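Local coordinates for Bd3459 (Bdellovibrio bacteriovorus, PDB 5CEC), which is assigned to the S13 peptidase family and probably acts on peptidoglycan peptides as a serine-type endopeptidase or D-Ala-D-Ala carboxypeptidase during bacterial predation, at residues A[315-320]-A[330-335]; A[326-331]-A[375-380]; A[353-358]-A[417-422]. The protein carries 1 engineered substitution. All blocks are in the same frame, centred on the assembly; numbering follows the deposited sequence.

Contact 1: A[315-320]-A[330-335]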
ATOM      1  N   TYR A 315       7.591   2.799  18.657  1.00 16.46           N
ATOM      2  CA  TYR A 315       7.605   3.598  19.888  1.00 17.56           C
ATOM      3  C   TYR A 315       8.044   5.022  19.608  1.00 16.23           C
ATOM      4  O   TYR A 315       7.396   6.005  20.034  1.00 18.52           O
ATOM      5  CB  TYR A 315       8.543   2.977  20.905  1.00 18.61           C
ATOM      6  CG  TYR A 315       8.653   3.795  22.142  1.00 21.43           C
ATOM      7  CD1 TYR A 315       9.556   4.848  22.231  1.00 23.18           C
ATOM      8  CD2 TYR A 315       7.824   3.540  23.218  1.00 23.81           C
ATOM      9  CE1 TYR A 315       9.646   5.605  23.371  1.00 28.38           C
ATOM     10  CE2 TYR A 315       7.885   4.301  24.360  1.00 30.04           C
ATOM     11  CZ  TYR A 315       8.804   5.351  24.456  1.00 28.95           C
ATOM     12  OH  TYR A 315       8.904   6.123  25.548  1.00 41.14           O
ATOM     13  N   SER A 316       9.132   5.155  18.855  1.00 17.00           N
ATOM     14  CA  SER A 316       9.704   6.461  18.529  1.00 17.43           C
ATOM     15  C   SER A 316       8.823   7.284  17.604  1.00 17.70           C
ATOM     16  O   SER A 316       8.715   8.504  17.770  1.00 18.33           O
ATOM     17  CB  SER A 316      11.121   6.309  17.964  1.00 17.88           C
ATOM     18  OG  SER A 316      12.007   5.785  18.930  1.00 21.38           O
ATOM     19  N   LEU A 317       8.202   6.641  16.602  1.00 16.34           N
ATOM     20  CA  LEU A 317       7.305   7.327  15.711  1.00 16.62           C
ATOM     21  C   LEU A 317       6.099   7.849  16.472  1.00 16.60           C
ATOM     22  O   LEU A 317       5.667   9.002  16.268  1.00 17.52           O
ATOM     23  CB  LEU A 317       6.893   6.379  14.578  1.00 16.52           C
ATOM     24  CG  LEU A 317       5.895   6.951  13.565  1.00 16.08           C
ATOM     25  CD1 LEU A 317       6.393   8.236  12.904  1.00 16.12           C
ATOM     26  CD2 LEU A 317       5.617   5.909  12.502  1.00 16.11           C
ATOM     27  N   ASP A 318       5.507   6.985  17.294  1.00 16.67           N
ATOM     28  CA  ASP A 318       4.368   7.376  18.111  1.00 17.79           C
ATOM     29  C   ASP A 318       4.736   8.584  18.994  1.00 18.37           C
ATOM     30  O   ASP A 318       3.954   9.546  19.113  1.00 20.40           O
ATOM     31  CB  ASP A 318       3.882   6.194  18.948  1.00 19.06           C
ATOM     32  CG  ASP A 318       2.378   6.138  19.135  1.00 20.64           C
ATOM     33  OD1 ASP A 318       1.630   6.984  18.602  1.00 24.14           O
ATOM     34  OD2 ASP A 318       1.947   5.199  19.843  1.00 25.17           O
ATOM     35  N   LYS A 319       5.924   8.554  19.582  1.00 19.54           N
ATOM     36  CA  LYS A 319       6.361   9.618  20.493  1.00 20.40           C
ATOM     37  C   LYS A 319       6.476  10.932  19.730  1.00 19.44           C
ATOM     38  O   LYS A 319       5.956  11.963  20.178  1.00 20.97           O
ATOM     39  CB  LYS A 319       7.702   9.285  21.136  1.00 21.02           C
ATOM     40  CG  LYS A 319       8.172  10.356  22.123  1.00 23.63           C
ATOM     41  CD  LYS A 319       9.478   9.932  22.742  1.00 27.86           C
ATOM     42  CE  LYS A 319      10.009  10.991  23.676  1.00 29.69           C
ATOM     43  NZ  LYS A 319      11.330  10.610  24.249  1.00 33.77           N
ATOM     44  N   SER A 320       7.111  10.893  18.554  1.00 18.87           N
ATOM     45  CA  SER A 320       7.301  12.105  17.763  1.00 18.83           C
ATOM     46  C   SER A 320       5.960  12.662  17.256  1.00 17.92           C
ATOM     47  O   SER A 320       5.735  13.884  17.273  1.00 21.00           O
ATOM     48  CB  SER A 320       8.260  11.838  16.606  1.00 20.23           C
ATOM     49  OG  SER A 320       9.576  11.524  17.091  1.00 22.42           O
ATOM     50  N   ASP A 330      -2.537   8.926  11.714  1.00 17.03           N
ATOM     51  CA  ASP A 330      -2.294  10.078  10.865  1.00 17.77           C
ATOM     52  C   ASP A 330      -1.263   9.862   9.778  1.00 16.32           C
ATOM     53  O   ASP A 330      -1.159  10.645   8.868  1.00 17.42           O
ATOM     54  CB  ASP A 330      -1.996  11.314  11.708  1.00 18.10           C
ATOM     55  CG  ASP A 330      -3.171  11.696  12.577  1.00 18.60           C
ATOM     56  OD1 ASP A 330      -4.260  11.908  12.024  1.00 22.51           O
ATOM     57  OD2 ASP A 330      -3.019  11.775  13.801  1.00 21.20           O
ATOM     58  N   VAL A 331      -0.491   8.782   9.888  1.00 15.01           N
ATOM     59  CA  VAL A 331       0.521   8.473   8.887  1.00 14.55           C
ATOM     60  C   VAL A 331       0.535   7.023   8.386  1.00 14.36           C
ATOM     61  O   VAL A 331       1.252   6.732   7.440  1.00 15.53           O
ATOM     62  CB  VAL A 331       1.944   8.852   9.355  1.00 15.36           C
ATOM     63  CG1 VAL A 331       2.028  10.344   9.681  1.00 17.33           C
ATOM     64  CG2 VAL A 331       2.399   7.999  10.527  1.00 16.30           C
ATOM     65  N   MET A 332      -0.250   6.152   8.997  1.00 14.73           N
ATOM     66  CA  MET A 332      -0.305   4.722   8.657  1.00 15.06           C
ATOM     67  C   MET A 332      -1.746   4.277   8.556  1.00 13.48           C
ATOM     68  O   MET A 332      -2.657   4.940   9.077  1.00 14.88           O
ATOM     69  CB  MET A 332       0.371   3.842   9.713  1.00 16.54           C
ATOM     70  CG  MET A 332       1.872   3.921   9.681  1.00 18.10           C
ATOM     71  SD  MET A 332       2.666   3.185  11.120  1.00 18.31           S
ATOM     72  CE  MET A 332       2.196   1.488  10.844  1.00 19.17           C
ATOM     73  N   ALA A 333      -1.966   3.215   7.777  1.00 14.82           N
ATOM     74  CA  ALA A 333      -3.309   2.784   7.402  1.00 14.21           C
ATOM     75  C   ALA A 333      -4.013   2.083   8.556  1.00 15.15           C
ATOM     76  O   ALA A 333      -3.390   1.369   9.342  1.00 16.06           O
ATOM     77  CB  ALA A 333      -3.220   1.846   6.226  1.00 14.71           C
ATOM     78  N   VAL A 334      -5.326   2.239   8.607  1.00 15.60           N
ATOM     79  CA  VAL A 334      -6.189   1.649   9.623  1.00 16.28           C
ATOM     80  C   VAL A 334      -7.005   0.520   8.989  1.00 16.49           C
ATOM     81  O   VAL A 334      -7.732   0.711   7.985  1.00 17.50           O
ATOM     82  CB  VAL A 334      -7.113   2.693  10.266  1.00 17.28           C
ATOM     83  CG1 VAL A 334      -7.986   2.046  11.322  1.00 17.84           C
ATOM     84  CG2 VAL A 334      -6.280   3.807  10.879  1.00 17.72           C
ATOM     85  N   ALA A 335      -6.843  -0.666   9.566  1.00 15.67           N
ATOM     86  CA  ALA A 335      -7.505  -1.862   9.055  1.00 17.06           C
ATOM     87  C   ALA A 335      -9.014  -1.646   8.914  1.00 16.54           C
ATOM     88  O   ALA A 335      -9.681  -1.176   9.867  1.00 17.66           O
ATOM     89  CB  ALA A 335      -7.279  -3.023   9.983  1.00 17.73           C
TER
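Leu317 meets Val331 and Met332 through a single methyl group. Its CD2 lies 4.3 Å from CG2 of Val331 and 4.2 Å from SD of Met332. CG2 and SD are themselves 4.9 Å apart, so the leucine methyl faces the gap between them rather than sitting squarely on either. The sulfur, not the terminal methyl, makes the methionine contact: CE is turned away and stays 5.8 Å from Leu317 CD2. Contact across the two segments is thus purely apolar and small, with 83 Å² buried in all, but the three residues involved are buried.

The reach of Leu317 follows from its torsions: CG stands anti to the backbone N (chi1 178°), carrying the side chain out from the helix. Leu317 CD2 lies 3.9 Å from its own CA, and the Val331 side chain reaches back toward it across the 9.7 Å between the two CA atoms. Leu317 sits within regular helix: Lys319 N bonds Tyr315 O across it at 3.0 Å.

Further out, Val74, Thr77 and Val81 of helix 72-84 also pack on Leu317. On the other segment, Asn248 ND2 and Lys245 NZ of helix 240-250 bond the carbonyls of Val331 and Met332, giving both oxygens a donor and tying the turn before strand 333-334 to that helix. The Met332 side chain also touches Thr355 and Lys357 of strand 354-361, Lys357 being the lysine of a probable KTG-type motif. Helix 307-322 packed against the residues leading into edge strand 333-334, next to the strand carrying that lysine, is consistent with the helix-and-sheet core of the penicillin-binding protein and beta-lactamase clan.

Contact 2: A[326-331]-A[375-380]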
ATOM      1  N   TYR A 326      -0.661  14.086  17.163  1.00 19.76           N
ATOM      2  CA  TYR A 326      -1.031  13.116  16.157  1.00 19.25           C
ATOM      3  C   TYR A 326      -0.898  11.689  16.684  1.00 19.67           C
ATOM      4  O   TYR A 326      -0.248  11.450  17.704  1.00 21.22           O
ATOM      5  CB  TYR A 326      -0.209  13.267  14.888  1.00 19.57           C
ATOM      6  CG  TYR A 326      -0.391  14.597  14.199  1.00 20.52           C
ATOM      7  CD1 TYR A 326      -1.655  15.006  13.804  1.00 23.34           C
ATOM      8  CD2 TYR A 326       0.695  15.398  13.865  1.00 20.20           C
ATOM      9  CE1 TYR A 326      -1.841  16.202  13.148  1.00 24.13           C
ATOM     10  CE2 TYR A 326       0.523  16.590  13.176  1.00 21.29           C
ATOM     11  CZ  TYR A 326      -0.759  16.993  12.829  1.00 20.63           C
ATOM     12  OH  TYR A 326      -1.020  18.155  12.137  1.00 24.32           O
ATOM     13  N   ASP A 327      -1.518  10.759  15.962  1.00 19.54           N
ATOM     14  CA  ASP A 327      -1.535   9.330  16.270  1.00 20.42           C
ATOM     15  C   ASP A 327      -0.899   8.575  15.073  1.00 18.44           C
ATOM     16  O   ASP A 327      -0.704   9.141  13.964  1.00 17.35           O
ATOM     17  CB  ASP A 327      -3.002   8.797  16.372  1.00 23.30           C
ATOM     18  CG  ASP A 327      -3.808   9.408  17.513  1.00 27.81           C
ATOM     19  OD1 ASP A 327      -3.244   9.856  18.508  1.00 31.60           O
ATOM     20  OD2 ASP A 327      -5.046   9.389  17.409  1.00 33.27           O
ATOM     21  N   LEU A 328      -0.583   7.297  15.267  1.00 17.12           N
ATOM     22  CA  LEU A 328      -0.060   6.495  14.155  1.00 16.52           C
ATOM     23  C   LEU A 328      -1.032   6.514  12.961  1.00 16.39           C
ATOM     24  O   LEU A 328      -0.590   6.505  11.810  1.00 15.88           O
ATOM     25  CB  LEU A 328       0.265   5.073  14.594  1.00 16.61           C
ATOM     26  CG  LEU A 328       1.499   4.882  15.488  1.00 18.09           C
ATOM     27  CD1 LEU A 328       1.617   3.468  15.975  1.00 20.31           C
ATOM     28  CD2 LEU A 328       2.772   5.307  14.763  1.00 18.55           C
ATOM     29  N   SER A 329      -2.344   6.597  13.232  1.00 16.70           N
ATOM     30  CA  SER A 329      -3.356   6.649  12.159  1.00 16.34           C
ATOM     31  C   SER A 329      -3.303   7.918  11.290  1.00 15.85           C
ATOM     32  O   SER A 329      -3.959   7.973  10.274  1.00 16.78           O
ATOM     33  CB  SER A 329      -4.749   6.517  12.745  1.00 17.66           C
ATOM     34  OG  SER A 329      -5.014   7.614  13.603  1.00 19.57           O
ATOM     35  N   ASP A 330      -2.537   8.926  11.714  1.00 17.03           N
ATOM     36  CA  ASP A 330      -2.294  10.078  10.865  1.00 17.77           C
ATOM     37  C   ASP A 330      -1.263   9.862   9.778  1.00 16.32           C
ATOM     38  O   ASP A 330      -1.159  10.645   8.868  1.00 17.42           O
ATOM     39  CB  ASP A 330      -1.996  11.314  11.708  1.00 18.10           C
ATOM     40  CG  ASP A 330      -3.171  11.696  12.577  1.00 18.60           C
ATOM     41  OD1 ASP A 330      -4.260  11.908  12.024  1.00 22.51           O
ATOM     42  OD2 ASP A 330      -3.019  11.775  13.801  1.00 21.20           O
ATOM     43  N   VAL A 331      -0.491   8.782   9.888  1.00 15.01           N
ATOM     44  CA  VAL A 331       0.521   8.473   8.887  1.00 14.55           C
ATOM     45  C   VAL A 331       0.535   7.023   8.386  1.00 14.36           C
ATOM     46  O   VAL A 331       1.252   6.732   7.440  1.00 15.53           O
ATOM     47  CB  VAL A 331       1.944   8.852   9.355  1.00 15.36           C
ATOM     48  CG1 VAL A 331       2.028  10.344   9.681  1.00 17.33           C
ATOM     49  CG2 VAL A 331       2.399   7.999  10.527  1.00 16.30           C
ATOM     50  N   ASN A 375      -7.117  -3.710  26.872  1.00 25.92           N
ATOM     51  CA  ASN A 375      -5.955  -3.361  27.698  1.00 27.39           C
ATOM     52  C   ASN A 375      -5.060  -2.202  27.243  1.00 27.72           C
ATOM     53  O   ASN A 375      -4.116  -1.863  27.973  1.00 31.15           O
ATOM     54  CB  ASN A 375      -5.035  -4.553  27.852  1.00 29.46           C
ATOM     55  CG  ASN A 375      -5.643  -5.671  28.653  1.00 33.84           C
ATOM     56  OD1 ASN A 375      -6.728  -5.541  29.228  1.00 35.65           O
ATOM     57  ND2 ASN A 375      -4.942  -6.798  28.692  1.00 37.37           N
ATOM     58  N   GLY A 376      -5.373  -1.554  26.131  1.00 24.83           N
ATOM     59  CA  GLY A 376      -4.586  -0.433  25.624  1.00 24.68           C
ATOM     60  C   GLY A 376      -3.868  -0.737  24.314  1.00 22.09           C
ATOM     61  O   GLY A 376      -4.110  -1.761  23.647  1.00 24.59           O
ATOM     62  N   GLU A 377      -2.999   0.199  23.951  1.00 23.86           N
ATOM     63  CA  GLU A 377      -2.331   0.216  22.674  1.00 21.65           C
ATOM     64  C   GLU A 377      -1.116  -0.684  22.772  1.00 20.70           C
ATOM     65  O   GLU A 377      -0.316  -0.551  23.692  1.00 22.56           O
ATOM     66  CB  GLU A 377      -1.883   1.633  22.344  1.00 23.46           C
ATOM     67  CG  GLU A 377      -1.099   1.776  21.053  1.00 25.56           C
ATOM     68  CD  GLU A 377      -0.479   3.156  20.826  1.00 28.37           C
ATOM     69  OE1 GLU A 377      -0.463   4.011  21.727  1.00 35.23           O
ATOM     70  OE2 GLU A 377       0.028   3.378  19.726  1.00 29.19           O
ATOM     71  N   ILE A 378      -0.980  -1.613  21.836  1.00 20.22           N
ATOM     72  CA  ILE A 378       0.139  -2.550  21.823  1.00 19.63           C
ATOM     73  C   ILE A 378       0.838  -2.476  20.470  1.00 18.33           C
ATOM     74  O   ILE A 378       0.197  -2.627  19.418  1.00 18.63           O
ATOM     75  CB  ILE A 378      -0.308  -3.985  22.091  1.00 21.10           C
ATOM     76  CG1 ILE A 378      -1.143  -4.090  23.363  1.00 23.95           C
ATOM     77  CG2 ILE A 378       0.894  -4.930  22.154  1.00 20.15           C
ATOM     78  CD1 ILE A 378      -1.767  -5.424  23.540  1.00 26.40           C
ATOM     79  N   TYR A 379       2.161  -2.273  20.469  1.00 17.66           N
ATOM     80  CA  TYR A 379       2.945  -2.349  19.227  1.00 17.42           C
ATOM     81  C   TYR A 379       3.259  -3.796  18.878  1.00 17.20           C
ATOM     82  O   TYR A 379       3.471  -4.634  19.764  1.00 18.34           O
ATOM     83  CB  TYR A 379       4.295  -1.615  19.385  1.00 17.56           C
ATOM     84  CG  TYR A 379       4.169  -0.181  19.836  1.00 17.24           C
ATOM     85  CD1 TYR A 379       3.393   0.723  19.118  1.00 18.68           C
ATOM     86  CD2 TYR A 379       4.815   0.288  20.982  1.00 18.71           C
ATOM     87  CE1 TYR A 379       3.260   2.033  19.517  1.00 20.04           C
ATOM     88  CE2 TYR A 379       4.693   1.600  21.383  1.00 20.52           C
ATOM     89  CZ  TYR A 379       3.900   2.471  20.669  1.00 20.04           C
ATOM     90  OH  TYR A 379       3.754   3.775  21.085  1.00 22.49           O
ATOM     91  N   PHE A 380       3.279  -4.108  17.588  1.00 15.92           N
ATOM     92  CA  PHE A 380       3.635  -5.448  17.158  1.00 16.59           C
ATOM     93  C   PHE A 380       4.402  -5.416  15.855  1.00 14.19           C
ATOM     94  O   PHE A 380       4.311  -4.458  15.089  1.00 15.30           O
ATOM     95  CB  PHE A 380       2.354  -6.303  16.977  1.00 17.19           C
ATOM     96  CG  PHE A 380       1.560  -5.951  15.753  1.00 16.61           C
ATOM     97  CD1 PHE A 380       1.859  -6.537  14.540  1.00 16.52           C
ATOM     98  CD2 PHE A 380       0.568  -4.968  15.793  1.00 16.31           C
ATOM     99  CE1 PHE A 380       1.168  -6.173  13.397  1.00 15.97           C
ATOM    100  CE2 PHE A 380      -0.096  -4.596  14.657  1.00 15.08           C
ATOM    101  CZ  PHE A 380       0.200  -5.203  13.469  1.00 16.12           C
TER
HETATM  102  O   HOH W   1      -0.859   6.214  17.940  1.00 20.56           O
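Leu328 reaches Tyr379 and Glu377 where the loop after helix 307-322 approaches strand 376-385, a member of the antiparallel sheet of the beta-lactamase-like fold. The apolar part rests on one methyl: Leu328 CD1 comes 4.2 Å from Tyr379 CE1, at the ring edge and near the ring plane, so Leu328 approaches the rim of the ring and not its face. The two side chains cross at about a right angle. Leu328 also packs on Leu317 and Thr355, joining the loop to both the helix and the sheet.

Polar groups border this patch. Rotation about the CA-CB bond of Glu377 (chi1 177°) points CG opposite the backbone N, and the chain runs on extended, bringing OE2 to 4.1 Å from Leu328 CD1. A water accepts from Leu328 N at 2.9 Å and donates weakly to Glu377 OE2 at 3.5 Å, linking loop backbone and strand side chain. Asp318 of helix 307-322 has OD2 close to this same OE2 and bonded to Tyr379 OH; such proximity of two carboxylates may mean that they share a proton.

Bonds within the loop close the turn around Leu328. Asp330 N donates to Asp327 O at 2.9 Å, and Val331 N to Leu328 O at 3.0 Å. Asp327 N gives a nearly straight bond (172°) to Asp330 OD2 at 2.8 Å, meeting that oxygen on its anti side, 17° out of the carboxylate plane.

Contact 3: A[353-358]-A[417-422]. With SO4 (sulfate ion), chain C; SO4 (sulfate ion), chain F.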
ATOM      1  N   SER A 353      -9.446  -1.412  14.800  1.00 19.50           N
ATOM      2  CA  SER A 353      -8.597  -1.397  15.999  1.00 20.88           C
ATOM      3  C   SER A 353      -7.115  -1.311  15.682  1.00 19.02           C
ATOM      4  O   SER A 353      -6.318  -1.024  16.562  1.00 19.36           O
ATOM      5  CB  SER A 353      -8.807  -2.688  16.789  1.00 19.48           C
ATOM      6  OG  SER A 353      -8.310  -3.811  16.082  1.00 18.69           O
ATOM      7  N   THR A 354      -6.738  -1.630  14.450  1.00 17.20           N
ATOM      8  CA  THR A 354      -5.356  -1.934  14.094  1.00 17.55           C
ATOM      9  C   THR A 354      -4.866  -0.928  13.065  1.00 16.72           C
ATOM     10  O   THR A 354      -5.527  -0.691  12.062  1.00 17.68           O
ATOM     11  CB  THR A 354      -5.280  -3.359  13.573  1.00 17.25           C
ATOM     12  OG1 THR A 354      -5.711  -4.226  14.618  1.00 17.79           O
ATOM     13  CG2 THR A 354      -3.873  -3.746  13.167  1.00 16.80           C
ATOM     14  N   THR A 355      -3.696  -0.357  13.345  1.00 15.56           N
ATOM     15  CA  THR A 355      -3.027   0.597  12.458  1.00 15.64           C
ATOM     16  C   THR A 355      -1.785  -0.122  12.000  1.00 15.78           C
ATOM     17  O   THR A 355      -0.964  -0.483  12.850  1.00 17.37           O
ATOM     18  CB  THR A 355      -2.683   1.905  13.182  1.00 16.51           C
ATOM     19  OG1 THR A 355      -3.869   2.420  13.822  1.00 18.29           O
ATOM     20  CG2 THR A 355      -2.144   2.933  12.270  1.00 18.51           C
ATOM     21  N   ALA A 356      -1.598  -0.343  10.713  1.00 14.37           N
ATOM     22  CA  ALA A 356      -0.540  -1.281  10.292  1.00 14.59           C
ATOM     23  C   ALA A 356      -0.049  -1.022   8.876  1.00 14.23           C
ATOM     24  O   ALA A 356      -0.781  -0.472   8.033  1.00 14.66           O
ATOM     25  CB  ALA A 356      -1.001  -2.717  10.413  1.00 16.72           C
ATOM     26  N   LYS A 357       1.182  -1.464   8.634  1.00 13.41           N
ATOM     27  CA  LYS A 357       1.834  -1.426   7.349  1.00 13.96           C
ATOM     28  C   LYS A 357       2.194  -2.860   6.972  1.00 13.32           C
ATOM     29  O   LYS A 357       2.749  -3.599   7.748  1.00 13.69           O
ATOM     30  CB  LYS A 357       3.121  -0.584   7.420  1.00 14.02           C
ATOM     31  CG  LYS A 357       3.897  -0.496   6.089  1.00 14.21           C
ATOM     32  CD  LYS A 357       3.217   0.440   5.092  1.00 14.16           C
ATOM     33  CE  LYS A 357       3.713   0.206   3.671  1.00 13.55           C
ATOM     34  NZ  LYS A 357       3.134  -1.040   3.070  1.00 14.14           N
ATOM     35  N   THR A 358       1.879  -3.226   5.735  1.00 12.96           N
ATOM     36  CA  THR A 358       2.181  -4.508   5.125  1.00 13.65           C
ATOM     37  C   THR A 358       3.528  -4.522   4.402  1.00 13.51           C
ATOM     38  O   THR A 358       4.073  -3.480   4.025  1.00 13.65           O
ATOM     39  CB  THR A 358       1.082  -4.817   4.110  1.00 13.90           C
ATOM     40  OG1 THR A 358       0.941  -3.707   3.237  1.00 14.07           O
ATOM     41  CG2 THR A 358      -0.261  -5.104   4.775  1.00 14.95           C
ATOM     42  N   LYS A 417     -10.562  -2.658  20.704  1.00 23.80           N
ATOM     43  CA  LYS A 417     -11.193  -1.388  21.013  1.00 25.34           C
ATOM     44  C   LYS A 417     -11.020  -0.512  19.798  1.00 23.64           C
ATOM     45  O   LYS A 417      -9.902  -0.288  19.346  1.00 25.36           O
ATOM     46  CB  LYS A 417     -10.561  -0.749  22.251  1.00 27.16           C
ATOM     47  CG  LYS A 417     -11.182   0.587  22.643  1.00 32.26           C
ATOM     48  CD  LYS A 417     -10.490   1.233  23.837  1.00 40.35           C
ATOM     49  CE  LYS A 417     -11.278   2.447  24.313  1.00 46.70           C
ATOM     50  NZ  LYS A 417     -10.390   3.512  24.857  1.00 54.33           N
ATOM     51  N   ALA A 418     -12.128   0.006  19.276  1.00 24.42           N
ATOM     52  CA  ALA A 418     -12.098   0.862  18.103  1.00 25.01           C
ATOM     53  C   ALA A 418     -11.302   2.116  18.407  1.00 24.43           C
ATOM     54  O   ALA A 418     -11.511   2.759  19.450  1.00 28.67           O
ATOM     55  CB  ALA A 418     -13.509   1.215  17.653  1.00 26.87           C
ATOM     56  N   ILE A 419     -10.374   2.464  17.514  1.00 23.31           N
ATOM     57  CA  ILE A 419      -9.675   3.743  17.635  1.00 23.29           C
ATOM     58  C   ILE A 419     -10.561   4.882  17.161  1.00 25.25           C
ATOM     59  O   ILE A 419     -11.557   4.668  16.472  1.00 27.29           O
ATOM     60  CB  ILE A 419      -8.308   3.762  16.918  1.00 23.63           C
ATOM     61  CG1 ILE A 419      -8.444   3.621  15.405  1.00 22.77           C
ATOM     62  CG2 ILE A 419      -7.435   2.660  17.479  1.00 24.33           C
ATOM     63  CD1 ILE A 419      -7.145   3.860  14.659  1.00 23.74           C
ATOM     64  N   LYS A 420     -10.196   6.084  17.569  1.00 25.39           N
ATOM     65  CA  LYS A 420     -10.883   7.288  17.120  1.00 29.67           C
ATOM     66  C   LYS A 420     -10.254   7.641  15.780  1.00 27.46           C
ATOM     67  O   LYS A 420      -9.108   8.067  15.718  1.00 30.30           O
ATOM     68  CB  LYS A 420     -10.725   8.437  18.135  1.00 33.07           C
ATOM     69  CG  LYS A 420     -11.344   9.755  17.692  1.00 38.15           C
ATOM     70  CD  LYS A 420     -10.852  10.921  18.543  1.00 44.68           C
ATOM     71  CE  LYS A 420     -11.163  12.255  17.877  1.00 50.16           C
ATOM     72  NZ  LYS A 420     -10.720  13.408  18.709  1.00 54.37           N
ATOM     73  N   TYR A 421     -10.995   7.422  14.706  1.00 26.44           N
ATOM     74  CA  TYR A 421     -10.456   7.578  13.363  1.00 24.21           C
ATOM     75  C   TYR A 421     -11.593   7.741  12.364  1.00 24.54           C
ATOM     76  O   TYR A 421     -12.525   6.940  12.365  1.00 28.91           O
ATOM     77  CB  TYR A 421      -9.595   6.368  12.942  1.00 23.40           C
ATOM     78  CG  TYR A 421      -9.019   6.568  11.549  1.00 22.14           C
ATOM     79  CD1 TYR A 421      -8.094   7.554  11.316  1.00 20.52           C
ATOM     80  CD2 TYR A 421      -9.463   5.813  10.457  1.00 19.05           C
ATOM     81  CE1 TYR A 421      -7.589   7.789  10.043  1.00 19.48           C
ATOM     82  CE2 TYR A 421      -8.969   6.045   9.170  1.00 18.70           C
ATOM     83  CZ  TYR A 421      -8.042   7.046   8.972  1.00 17.86           C
ATOM     84  OH  TYR A 421      -7.527   7.329   7.750  1.00 17.69           O
ATOM     85  N   THR A 422     -11.455   8.725  11.481  1.00 25.86           N
ATOM     86  CA  THR A 422     -12.336   8.902  10.339  1.00 27.53           C
ATOM     87  C   THR A 422     -11.440   8.803   9.100  1.00 24.43           C
ATOM     88  O   THR A 422     -10.393   9.445   9.035  1.00 23.64           O
ATOM     89  CB  THR A 422     -13.062  10.255  10.413  1.00 30.82           C
ATOM     90  OG1 THR A 422     -13.839  10.303  11.613  1.00 37.26           O
ATOM     91  CG2 THR A 422     -13.993  10.415   9.217  1.00 33.68           C
TER
HETATM   92  S   SO4 C 501       2.830  -4.216   0.087  1.00 22.64           S
HETATM   93  O1  SO4 C 501       1.806  -4.177  -1.000  1.00 26.41           O
HETATM   94  O2  SO4 C 501       3.107  -5.581   0.557  1.00 27.93           O
HETATM   95  O3  SO4 C 501       4.080  -3.472  -0.427  1.00 25.56           O
HETATM   96  O4  SO4 C 501       2.377  -3.383   1.212  1.00 24.06           O
HETATM   97  S   SO4 F 504     -15.644  -0.576  20.827  1.00 56.59           S
HETATM   98  O1  SO4 F 504     -16.840  -0.330  19.989  1.00 64.54           O
HETATM   99  O2  SO4 F 504     -15.967  -1.530  21.921  1.00 60.75           O
HETATM  100  O3  SO4 F 504     -14.589  -1.136  19.965  1.00 48.05           O
HETATM  101  O4  SO4 F 504     -15.191   0.710  21.408  1.00 66.54           O
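Strand 354-361, which carries the probable KTG-type motif at Lys357 and Thr358, is covered at its beginning by the irregular chain 417-422. Backbones come close there, with the CA atoms of Ser353 and Ala418 4.7 Å apart, yet the segments meet by van der Waals contact alone. Ser353 CB rests 3.7 Å from Lys417 O, an oxygen that Ser372 OG of the adjoining strand already bonds. Ile419 supplies the rest. Its CG1 sits between the backbone N and the carbonyl carbon (chi1 65°), and from there CD1 extends to 3.7 Å from Thr355 OG1, the two side chains crossing at about a right angle. The other branch, CG2, lies 4.0 Å from Ser353 O. Val334 packs on both Thr355 and Ile419, closing the cluster on the strand 333-334 side.

Each segment also holds a sulfate, probably from the crystallisation liquor. Ala418 N donates to O3 of one at 2.8 Å (156°). At the far end of 353-358, Thr358 OG1 makes a short 2.5 Å bond to O4 of the other, which Ser70, Ser251 and Ser360 also bind through their hydroxyls. Lys357 NZ lies 3.1 Å from this O4; it donates to Thr358 O at 2.8 Å, and bonds weakly to Ser251 OG. These neighbours are consistent with an anion lodged in the active-site cleft of an SxxK-type penicillin-binding protein.

Overall arrangement
All three contacts reach the same six-stranded sheet, on one side of the chain's centre: the centres of contacts 1 and 2 are about 6 Å apart, those of 2 and 3 about 7 Å, and those of 1 and 3 about 10 Å. Contacts 1 and 2 share Asp330 and Val331, and Leu317 CD2 packs 3.7 Å from Leu328 CD2. Contact 3 joins contact 1 through neighbouring strands, with Ala335 N 2.8 Å from Thr354 O, and joins contact 2 where Thr355 CG2 lies 3.8 Å from Ser329 N. The probable catalytic site lies at the Lys357 end of contact 3, where a sulfate is bound; contact 1 adjoins it, and contact 2 appears to lie further off.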